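Local coordinates for protein putative glucoamylase (Bacteroides uniformis, PDB 4GL3) that probably acts as a glucoamylase-like glycoside hydrolase, releasing glucose from the ends of starch-like glucans, at residues R283-D288 / H315-D320; R230-I235 / H243-P248; N157-A162 / H403-K408. One frame throughout, in Å; residues are numbered along the deposited sequence.

Contact 1: R283-D288 / H315-D320; sequences RAYCID and HSPGND
Tyr285, in the last turn of helix 271-288, faces Pro317 across a gap of 6.4 Å between their CA atoms, where residues 316-319 fold into a type I beta turn closed by the bond from Asn319 N to Ser316 O. The tyrosine's CB points toward this turn, and with CG anti to the backbone N (chi1 172°) the ring comes alongside it and is used in two different ways. One face takes the proline: Pro317 CB sits 3.8 Å from the ring centroid in a CH-pi contact, displaced toward the rim, and its closest ring atom is Tyr285 CG at 3.6 Å. The edge takes the acid. Tyr285 OH donates to Asp320 OD2 over 2.7 Å, and that oxygen lies near the plane of the ring but is met on its anti side, 22° out of the carboxylate plane. Ring and carboxylate are themselves turned 80° apart. A face held by proline and a hydroxyl held by aspartate would be expected to limit both the tilt and the swing of the phenol.

The acid is shared. Its other oxygen, OD1, is bound by Tyr296, so two tyrosine hydroxyls grip one buried carboxylate, one on each oxygen; Lys291 and Tyr293 hold the Asp320 carbonyl. The turn has its own internal brace, since Ser316 OG accepts from Gly318 N at 3.1 Å, and Asn319 ND2 bonds back to Ala314 O and Ser313 OG. What results is an ST turn built into a type I beta turn, with proline at its second position, docked against the C-terminal end of a helix within the putative glucoamylase family region.

Contact 2: R230-I235 / H243-P248; sequences REYYGI and HGKGGP
Apolar contact dominates where Tyr232 and Lys245 meet, their CA atoms 7.2 Å apart. The alkyl chain of Lys245 runs obliquely past the Tyr232 ring: Lys245 CG comes within 3.7 Å of Tyr232 CD2, while the lysine CA stands over one face, offset toward the rim. Farther along, the same chain passes Tyr233 at about a right angle, with Lys245 CE 3.7 Å from Tyr233 OH. The chain is extended through CE and turns only at its last torsion (chi4 -64°), which swings NZ aside while CE stays beside Tyr233 OH.

Backbone hydrogen bonds shape each side separately. Tyr232 and Ile235 pair in both directions, each N to the other's O at 2.9 Å, closing the type I' turn of a beta hairpin; a second type I' turn, from Gly244 to Gly247, carries Lys245.

The polar end of Tyr232 is satisfied outside the two segments, its OH being hydrogen-bonded to Asn228 and Asn242. Ile281 and Pro317 also pack on Lys245, adding apolar neighbours to the two tyrosines. The chemistry is therefore that of a lysine used for its methylenes: the contact rests on van der Waals packing against aromatic rings, and the ammonium contributes no bond between the two segments.

Contact 3: N157-A162 / H403-K408; sequences NLWRQA and HPDVQK
Asp405 OD2 receives the indole N-H of Trp159 in a short and nearly straight hydrogen bond, with NE1 and OD2 2.8 Å apart and an N-H...O angle of 168°. The oxygen lies in the indole plane, so the donor points directly at its acceptor; on the acid side the approach is anti and somewhat out of the carboxylate plane. Trp159 CG is anti to the backbone N (chi1 168°), which carries the ring off helix 146-161 toward the start of helix 404-412.

His403 adds a smaller, aromatic part. Its edge is directed toward the face of the indole in an offset edge-to-face pair, the centroid of the five-membered ring of Trp159 lying 5.5 Å from that of the imidazole and the planes meeting at 77°. The nearest approach is Trp159 NE1 to His403 CE1, 4.0 Å. At the same time His403 is the N-cap of its helix: ND1 accepts from Asp405 N at 3.1 Å. One imidazole thus caps the first turn and borders the tryptophan, while the residue whose N-H it takes offers the carboxylate that binds the indole. A negative group at this helix start would be expected to interact favourably with the helix dipole.

Several neighbours close in around this pair. Leu135 of helix 124-140 touches both Trp159 and His403, Leu202 and Ser205 of helix 197-205 pack on the indole, and Pro207 in the following loop meets Trp159 and Asp405, so the end of helix 146-161 and the beginning of helix 404-412 join against helices 124-140 and 197-205 and the loop that follows the latter.

Overall arrangement
From the N terminus, the chain first reaches residues 157-162 at the end of helix 146-161, whose partner in contact 3 arrives only with residues 403-408, closing a loop of 240 intervening residues. Contacts 2 and 1 are both nested inside it and follow one another in series: 230-235 meets 243-248 after a short excursion, then 283-288 meets 315-320. These two adjoin, their centres about 9 Å apart, and Tyr233 OH approaches Tyr285 CD1 at 3.3 Å, so hairpin, glycine-rich loop, helix 271-288 and the loop after strand 313-314 form one continuous region. Contact 3 ties helix 146-161 to helix 404-412 near the C terminus, its centre about 38 Å from that of contact 1, across the chain's centre.

Contact 1: R283-D288 / H315-D320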
loop_
_atom_site.group_PDB
_atom_site.type_symbol
_atom_site.label_atom_id
_atom_site.label_comp_id
_atom_site.label_asym_id
_atom_site.label_seq_id
_atom_site.Cartn_x
_atom_site.Cartn_y
_atom_site.Cartn_z
ATOM N N ARG A 283 7.285 -6.493 -16.169
ATOM C CA ARG A 283 8.426 -6.012 -16.925
ATOM C C ARG A 283 8.556 -6.669 -18.291
ATOM O O ARG A 283 8.808 -5.980 -19.280
ATOM C CB ARG A 283 9.724 -6.193 -16.128
ATOM C CG ARG A 283 10.965 -5.794 -16.892
ATOM C CD ARG A 283 12.222 -6.019 -16.057
ATOM N NE ARG A 283 13.461 -5.720 -16.773
ATOM C CZ ARG A 283 14.129 -6.606 -17.508
ATOM N NH1 ARG A 283 13.675 -7.840 -17.644
ATOM N NH2 ARG A 283 15.255 -6.272 -18.104
ATOM N N ALA A 284 8.429 -7.998 -18.360
ATOM C CA ALA A 284 8.556 -8.707 -19.644
ATOM C C ALA A 284 7.477 -8.237 -20.619
ATOM O O ALA A 284 7.751 -8.084 -21.820
ATOM C CB ALA A 284 8.518 -10.246 -19.487
ATOM N N TYR A 285 6.260 -7.998 -20.115
ATOM C CA TYR A 285 5.201 -7.471 -20.966
ATOM C C TYR A 285 5.664 -6.143 -21.598
ATOM O O TYR A 285 5.508 -5.927 -22.815
ATOM C CB TYR A 285 3.861 -7.292 -20.238
ATOM C CG TYR A 285 2.849 -6.567 -21.096
ATOM C CD1 TYR A 285 2.059 -7.250 -21.991
ATOM C CD2 TYR A 285 2.764 -5.196 -21.074
ATOM C CE1 TYR A 285 1.144 -6.594 -22.799
ATOM C CE2 TYR A 285 1.888 -4.521 -21.891
ATOM C CZ TYR A 285 1.071 -5.223 -22.746
ATOM O OH TYR A 285 0.215 -4.546 -23.570
ATOM N N CYS A 286 6.262 -5.285 -20.786
ATOM C CA CYS A 286 6.659 -3.973 -21.268
ATOM C C CYS A 286 7.753 -4.067 -22.291
ATOM O O CYS A 286 7.758 -3.310 -23.292
ATOM C CB CYS A 286 7.032 -3.076 -20.086
ATOM S SG CYS A 286 5.595 -2.642 -19.028
ATOM N N ILE A 287 8.671 -5.010 -22.084
ATOM C CA ILE A 287 9.747 -5.222 -23.044
ATOM C C ILE A 287 9.177 -5.802 -24.332
ATOM O O ILE A 287 9.556 -5.378 -25.408
ATOM C CB ILE A 287 10.878 -6.124 -22.481
ATOM C CG1 ILE A 287 11.564 -5.415 -21.300
ATOM C CG2 ILE A 287 11.879 -6.506 -23.573
ATOM C CD1 ILE A 287 12.500 -6.310 -20.513
ATOM N N ASP A 288 8.258 -6.762 -24.228
ATOM C CA ASP A 288 7.569 -7.277 -25.420
ATOM C C ASP A 288 6.864 -6.140 -26.187
ATOM O O ASP A 288 6.938 -6.086 -27.399
ATOM C CB ASP A 288 6.538 -8.349 -25.042
ATOM C CG ASP A 288 5.985 -9.070 -26.260
ATOM O OD1 ASP A 288 6.779 -9.458 -27.125
ATOM O OD2 ASP A 288 4.762 -9.234 -26.358
ATOM N N HIS A 315 -4.214 0.234 -14.919
ATOM C CA HIS A 315 -3.367 -0.224 -16.047
ATOM C C HIS A 315 -2.697 -1.548 -15.670
ATOM O O HIS A 315 -2.331 -1.768 -14.502
ATOM C CB HIS A 315 -2.290 0.785 -16.441
ATOM C CG HIS A 315 -2.784 2.184 -16.585
ATOM N ND1 HIS A 315 -2.547 3.155 -15.637
ATOM C CD2 HIS A 315 -3.528 2.771 -17.556
ATOM C CE1 HIS A 315 -3.131 4.278 -16.019
ATOM N NE2 HIS A 315 -3.731 4.075 -17.181
ATOM N N SER A 316 -2.520 -2.411 -16.667
ATOM C CA SER A 316 -1.845 -3.683 -16.463
ATOM C C SER A 316 -1.589 -4.293 -17.840
ATOM O O SER A 316 -2.014 -3.740 -18.892
ATOM C CB SER A 316 -2.740 -4.633 -15.614
ATOM O OG SER A 316 -3.742 -5.214 -16.438
ATOM N N PRO A 317 -0.923 -5.456 -17.875
ATOM C CA PRO A 317 -0.769 -6.068 -19.207
ATOM C C PRO A 317 -2.085 -6.459 -19.911
ATOM O O PRO A 317 -2.060 -6.699 -21.106
ATOM C CB PRO A 317 0.061 -7.319 -18.915
ATOM C CG PRO A 317 0.849 -6.957 -17.686
ATOM C CD PRO A 317 -0.054 -6.094 -16.867
ATOM N N GLY A 318 -3.190 -6.556 -19.184
ATOM C CA GLY A 318 -4.522 -6.732 -19.801
ATOM C C GLY A 318 -5.343 -5.450 -19.951
ATOM O O GLY A 318 -6.499 -5.509 -20.347
ATOM N N ASN A 319 -4.740 -4.298 -19.637
ATOM C CA ASN A 319 -5.366 -2.981 -19.762
ATOM C C ASN A 319 -4.248 -1.946 -19.926
ATOM O O ASN A 319 -3.951 -1.138 -19.010
ATOM C CB ASN A 319 -6.201 -2.664 -18.531
ATOM C CG ASN A 319 -6.854 -1.288 -18.593
ATOM O OD1 ASN A 319 -7.179 -0.802 -19.659
ATOM N ND2 ASN A 319 -7.037 -0.663 -17.438
ATOM N N ASP A 320 -3.613 -2.017 -21.082
ATOM C CA ASP A 320 -2.436 -1.240 -21.393
ATOM C C ASP A 320 -2.879 -0.102 -22.295
ATOM O O ASP A 320 -3.287 -0.349 -23.412
ATOM C CB ASP A 320 -1.427 -2.122 -22.102
ATOM C CG ASP A 320 -0.153 -1.378 -22.498
ATOM O OD1 ASP A 320 0.156 -0.295 -21.952
ATOM O OD2 ASP A 320 0.551 -1.904 -23.376
#

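Contact 2: R230-I235 / H243-P248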
loop_
_atom_site.group_PDB
_atom_site.type_symbol
_atom_site.label_atom_id
_atom_site.label_comp_id
_atom_site.label_asym_id
_atom_site.label_seq_id
_atom_site.Cartn_x
_atom_site.Cartn_y
_atom_site.Cartn_z
ATOM N N ARG A 230 -0.107 -20.467 -14.271
ATOM C CA ARG A 230 0.228 -20.522 -15.716
ATOM C C ARG A 230 1.593 -19.850 -15.953
ATOM O O ARG A 230 2.146 -19.182 -15.077
ATOM C CB ARG A 230 -0.853 -19.844 -16.563
ATOM C CG ARG A 230 -2.287 -20.384 -16.363
ATOM C CD ARG A 230 -3.318 -19.491 -17.076
ATOM N NE ARG A 230 -4.693 -19.831 -16.757
ATOM C CZ ARG A 230 -5.306 -19.472 -15.641
ATOM N NH1 ARG A 230 -4.631 -18.782 -14.731
ATOM N NH2 ARG A 230 -6.577 -19.822 -15.412
ATOM N N GLU A 231 2.111 -20.006 -17.152
ATOM C CA GLU A 231 3.405 -19.454 -17.514
ATOM C C GLU A 231 3.218 -18.228 -18.433
ATOM O O GLU A 231 2.426 -18.251 -19.368
ATOM C CB GLU A 231 4.189 -20.550 -18.229
ATOM C CG GLU A 231 5.676 -20.343 -18.273
ATOM C CD GLU A 231 6.370 -21.568 -18.839
ATOM O OE1 GLU A 231 6.400 -22.580 -18.112
ATOM O OE2 GLU A 231 6.847 -21.528 -20.001
ATOM N N TYR A 232 3.939 -17.154 -18.147
ATOM C CA TYR A 232 3.925 -15.961 -18.972
ATOM C C TYR A 232 5.386 -15.578 -19.263
ATOM O O TYR A 232 6.173 -15.397 -18.324
ATOM C CB TYR A 232 3.213 -14.837 -18.234
ATOM C CG TYR A 232 1.807 -15.155 -17.738
ATOM C CD1 TYR A 232 1.605 -15.805 -16.503
ATOM C CD2 TYR A 232 0.681 -14.805 -18.473
ATOM C CE1 TYR A 232 0.344 -16.080 -16.019
ATOM C CE2 TYR A 232 -0.607 -15.101 -17.995
ATOM C CZ TYR A 232 -0.773 -15.735 -16.771
ATOM O OH TYR A 232 -2.048 -16.045 -16.266
ATOM N N TYR A 233 5.754 -15.507 -20.540
ATOM C CA TYR A 233 7.161 -15.232 -20.927
ATOM C C TYR A 233 8.113 -16.175 -20.163
ATOM O O TYR A 233 9.151 -15.761 -19.649
ATOM C CB TYR A 233 7.532 -13.760 -20.663
ATOM C CG TYR A 233 6.520 -12.768 -21.183
ATOM C CD1 TYR A 233 6.471 -12.406 -22.546
ATOM C CD2 TYR A 233 5.583 -12.240 -20.344
ATOM C CE1 TYR A 233 5.510 -11.511 -23.015
ATOM C CE2 TYR A 233 4.629 -11.347 -20.797
ATOM C CZ TYR A 233 4.595 -11.002 -22.130
ATOM O OH TYR A 233 3.626 -10.135 -22.516
ATOM N N GLY A 234 7.737 -17.445 -20.056
ATOM C CA GLY A 234 8.597 -18.436 -19.411
ATOM C C GLY A 234 8.592 -18.373 -17.888
ATOM O O GLY A 234 9.310 -19.113 -17.263
ATOM N N ILE A 235 7.775 -17.520 -17.284
ATOM C CA ILE A 235 7.733 -17.397 -15.808
ATOM C C ILE A 235 6.403 -17.901 -15.218
ATOM O O ILE A 235 5.323 -17.455 -15.606
ATOM C CB ILE A 235 7.986 -15.931 -15.379
ATOM C CG1 ILE A 235 9.328 -15.413 -15.981
ATOM C CG2 ILE A 235 7.998 -15.795 -13.861
ATOM C CD1 ILE A 235 9.407 -13.907 -16.193
ATOM N N HIS A 243 -5.872 -12.945 -17.585
ATOM C CA HIS A 243 -5.779 -12.004 -18.709
ATOM C C HIS A 243 -4.865 -10.830 -18.325
ATOM O O HIS A 243 -4.095 -10.326 -19.145
ATOM C CB HIS A 243 -7.211 -11.525 -19.096
ATOM C CG HIS A 243 -7.269 -10.520 -20.222
ATOM N ND1 HIS A 243 -7.570 -9.182 -20.018
ATOM C CD2 HIS A 243 -7.108 -10.665 -21.561
ATOM C CE1 HIS A 243 -7.572 -8.549 -21.180
ATOM N NE2 HIS A 243 -7.291 -9.423 -22.132
ATOM N N GLY A 244 -4.909 -10.437 -17.063
ATOM C CA GLY A 244 -4.065 -9.338 -16.593
ATOM C C GLY A 244 -2.643 -9.714 -16.234
ATOM O O GLY A 244 -1.878 -8.850 -15.782
ATOM N N LYS A 245 -2.264 -10.979 -16.454
ATOM C CA LYS A 245 -0.929 -11.472 -16.103
ATOM C C LYS A 245 -0.545 -11.078 -14.672
ATOM O O LYS A 245 0.539 -10.578 -14.405
ATOM C CB LYS A 245 0.103 -10.971 -17.098
ATOM C CG LYS A 245 -0.297 -11.220 -18.557
ATOM C CD LYS A 245 0.846 -11.000 -19.532
ATOM C CE LYS A 245 0.345 -10.831 -20.965
ATOM N NZ LYS A 245 -0.312 -12.035 -21.486
ATOM N N GLY A 246 -1.461 -11.301 -13.766
ATOM C CA GLY A 246 -1.282 -10.949 -12.337
ATOM C C GLY A 246 -2.016 -9.685 -11.905
ATOM O O GLY A 246 -2.351 -9.515 -10.729
ATOM N N GLY A 247 -2.288 -8.804 -12.868
ATOM C CA GLY A 247 -2.973 -7.565 -12.587
ATOM C C GLY A 247 -2.011 -6.381 -12.512
ATOM O O GLY A 247 -0.817 -6.497 -12.782
ATOM N N PRO A 248 -2.545 -5.223 -12.160
ATOM C CA PRO A 248 -1.720 -4.048 -11.836
ATOM C C PRO A 248 -0.655 -4.386 -10.770
ATOM O O PRO A 248 -0.927 -5.140 -9.786
ATOM C CB PRO A 248 -2.722 -3.038 -11.283
ATOM C CG PRO A 248 -4.098 -3.597 -11.561
ATOM C CD PRO A 248 -3.965 -5.072 -11.780
#

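Contact 3: N157-A162 / H403-K408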
loop_
_atom_site.group_PDB
_atom_site.type_symbol
_atom_site.label_atom_id
_atom_site.label_comp_id
_atom_site.label_asym_id
_atom_site.label_seq_id
_atom_site.Cartn_x
_atom_site.Cartn_y
_atom_site.Cartn_z
ATOM N N ASN A 157 -5.624 0.406 21.676
ATOM C CA ASN A 157 -7.068 0.539 21.812
ATOM C C ASN A 157 -7.803 0.569 20.459
ATOM O O ASN A 157 -8.824 -0.114 20.274
ATOM C CB ASN A 157 -7.388 1.781 22.648
ATOM C CG ASN A 157 -8.855 1.967 22.859
ATOM O OD1 ASN A 157 -9.462 2.836 22.227
ATOM N ND2 ASN A 157 -9.450 1.131 23.704
ATOM N N LEU A 158 -7.288 1.332 19.497
ATOM C CA LEU A 158 -7.812 1.299 18.118
ATOM C C LEU A 158 -7.768 -0.100 17.540
ATOM O O LEU A 158 -8.758 -0.602 16.951
ATOM C CB LEU A 158 -7.037 2.256 17.197
ATOM C CG LEU A 158 -7.280 3.739 17.402
ATOM C CD1 LEU A 158 -6.370 4.523 16.458
ATOM C CD2 LEU A 158 -8.742 4.076 17.148
ATOM N N TRP A 159 -6.630 -0.763 17.706
ATOM C CA TRP A 159 -6.492 -2.126 17.198
ATOM C C TRP A 159 -7.515 -3.070 17.860
ATOM O O TRP A 159 -8.155 -3.845 17.163
ATOM C CB TRP A 159 -5.057 -2.608 17.420
ATOM C CG TRP A 159 -4.787 -4.067 17.218
ATOM C CD1 TRP A 159 -4.200 -4.916 18.131
ATOM C CD2 TRP A 159 -4.976 -4.842 16.028
ATOM N NE1 TRP A 159 -4.049 -6.171 17.585
ATOM C CE2 TRP A 159 -4.518 -6.148 16.300
ATOM C CE3 TRP A 159 -5.531 -4.578 14.779
ATOM C CZ2 TRP A 159 -4.618 -7.176 15.380
ATOM C CZ3 TRP A 159 -5.604 -5.598 13.848
ATOM C CH2 TRP A 159 -5.158 -6.893 14.157
ATOM N N ARG A 160 -7.672 -2.999 19.190
ATOM C CA ARG A 160 -8.642 -3.854 19.870
ATOM C C ARG A 160 -10.123 -3.524 19.495
ATOM O O ARG A 160 -10.965 -4.409 19.524
ATOM C CB ARG A 160 -8.458 -3.842 21.383
ATOM C CG ARG A 160 -7.134 -4.480 21.849
ATOM C CD ARG A 160 -6.934 -4.259 23.339
ATOM N NE ARG A 160 -7.946 -5.026 24.049
ATOM C CZ ARG A 160 -7.887 -6.336 24.255
ATOM N NH1 ARG A 160 -6.850 -7.059 23.832
ATOM N NH2 ARG A 160 -8.887 -6.917 24.874
ATOM N N GLN A 161 -10.384 -2.308 19.040
ATOM C CA GLN A 161 -11.750 -1.888 18.684
ATOM C C GLN A 161 -12.143 -2.197 17.222
ATOM O O GLN A 161 -13.319 -2.011 16.859
ATOM C CB GLN A 161 -11.948 -0.405 19.004
ATOM C CG GLN A 161 -11.982 -0.043 20.468
ATOM C CD GLN A 161 -12.369 1.449 20.710
ATOM O OE1 GLN A 161 -12.135 2.329 19.869
ATOM N NE2 GLN A 161 -12.984 1.720 21.843
ATOM N N ALA A 162 -11.195 -2.693 16.402
ATOM C CA ALA A 162 -11.457 -2.931 14.981
ATOM C C ALA A 162 -12.203 -4.266 14.853
ATOM O O ALA A 162 -11.611 -5.309 15.099
ATOM C CB ALA A 162 -10.187 -2.950 14.150
ATOM N N HIS A 403 5.048 -7.882 15.592
ATOM C CA HIS A 403 3.869 -7.715 16.437
ATOM C C HIS A 403 3.274 -9.089 16.841
ATOM O O HIS A 403 2.969 -9.899 15.985
ATOM C CB HIS A 403 2.807 -6.891 15.722
ATOM C CG HIS A 403 1.745 -6.373 16.643
ATOM N ND1 HIS A 403 0.750 -7.178 17.168
ATOM C CD2 HIS A 403 1.527 -5.131 17.141
ATOM C CE1 HIS A 403 -0.033 -6.449 17.946
ATOM N NE2 HIS A 403 0.415 -5.204 17.946
ATOM N N PRO A 404 3.120 -9.346 18.137
ATOM C CA PRO A 404 2.690 -10.674 18.543
ATOM C C PRO A 404 1.298 -11.115 18.053
ATOM O O PRO A 404 1.061 -12.313 17.937
ATOM C CB PRO A 404 2.706 -10.603 20.074
ATOM C CG PRO A 404 2.536 -9.160 20.388
ATOM C CD PRO A 404 3.351 -8.479 19.305
ATOM N N ASP A 405 0.385 -10.191 17.804
ATOM C CA ASP A 405 -0.911 -10.582 17.257
ATOM C C ASP A 405 -0.761 -10.983 15.753
ATOM O O ASP A 405 -1.413 -11.937 15.295
ATOM C CB ASP A 405 -1.955 -9.480 17.419
ATOM C CG ASP A 405 -2.422 -9.280 18.853
ATOM O OD1 ASP A 405 -2.400 -10.219 19.651
ATOM O OD2 ASP A 405 -2.831 -8.151 19.159
ATOM N N VAL A 406 0.104 -10.282 15.014
ATOM C CA VAL A 406 0.373 -10.590 13.593
ATOM C C VAL A 406 0.958 -12.017 13.532
ATOM O O VAL A 406 0.492 -12.869 12.766
ATOM C CB VAL A 406 1.292 -9.559 12.917
ATOM C CG1 VAL A 406 1.759 -10.039 11.545
ATOM C CG2 VAL A 406 0.617 -8.187 12.804
ATOM N N GLN A 407 1.923 -12.321 14.386
ATOM C CA GLN A 407 2.466 -13.666 14.418
ATOM C C GLN A 407 1.408 -14.719 14.749
ATOM O O GLN A 407 1.420 -15.780 14.161
ATOM C CB GLN A 407 3.656 -13.787 15.374
ATOM C CG GLN A 407 4.809 -12.879 14.951
ATOM C CD GLN A 407 6.110 -13.122 15.696
ATOM O OE1 GLN A 407 6.222 -14.061 16.482
ATOM N NE2 GLN A 407 7.120 -12.295 15.403
ATOM N N LYS A 408 0.501 -14.427 15.671
ATOM C CA LYS A 408 -0.575 -15.379 16.000
ATOM C C LYS A 408 -1.485 -15.589 14.818
ATOM O O LYS A 408 -1.842 -16.709 14.530
ATOM C CB LYS A 408 -1.417 -14.966 17.229
ATOM C CG LYS A 408 -0.678 -15.159 18.532
ATOM C CD LYS A 408 -1.368 -14.502 19.727
ATOM C CE LYS A 408 -0.447 -14.492 20.956
ATOM N NZ LYS A 408 -1.194 -14.088 22.184
#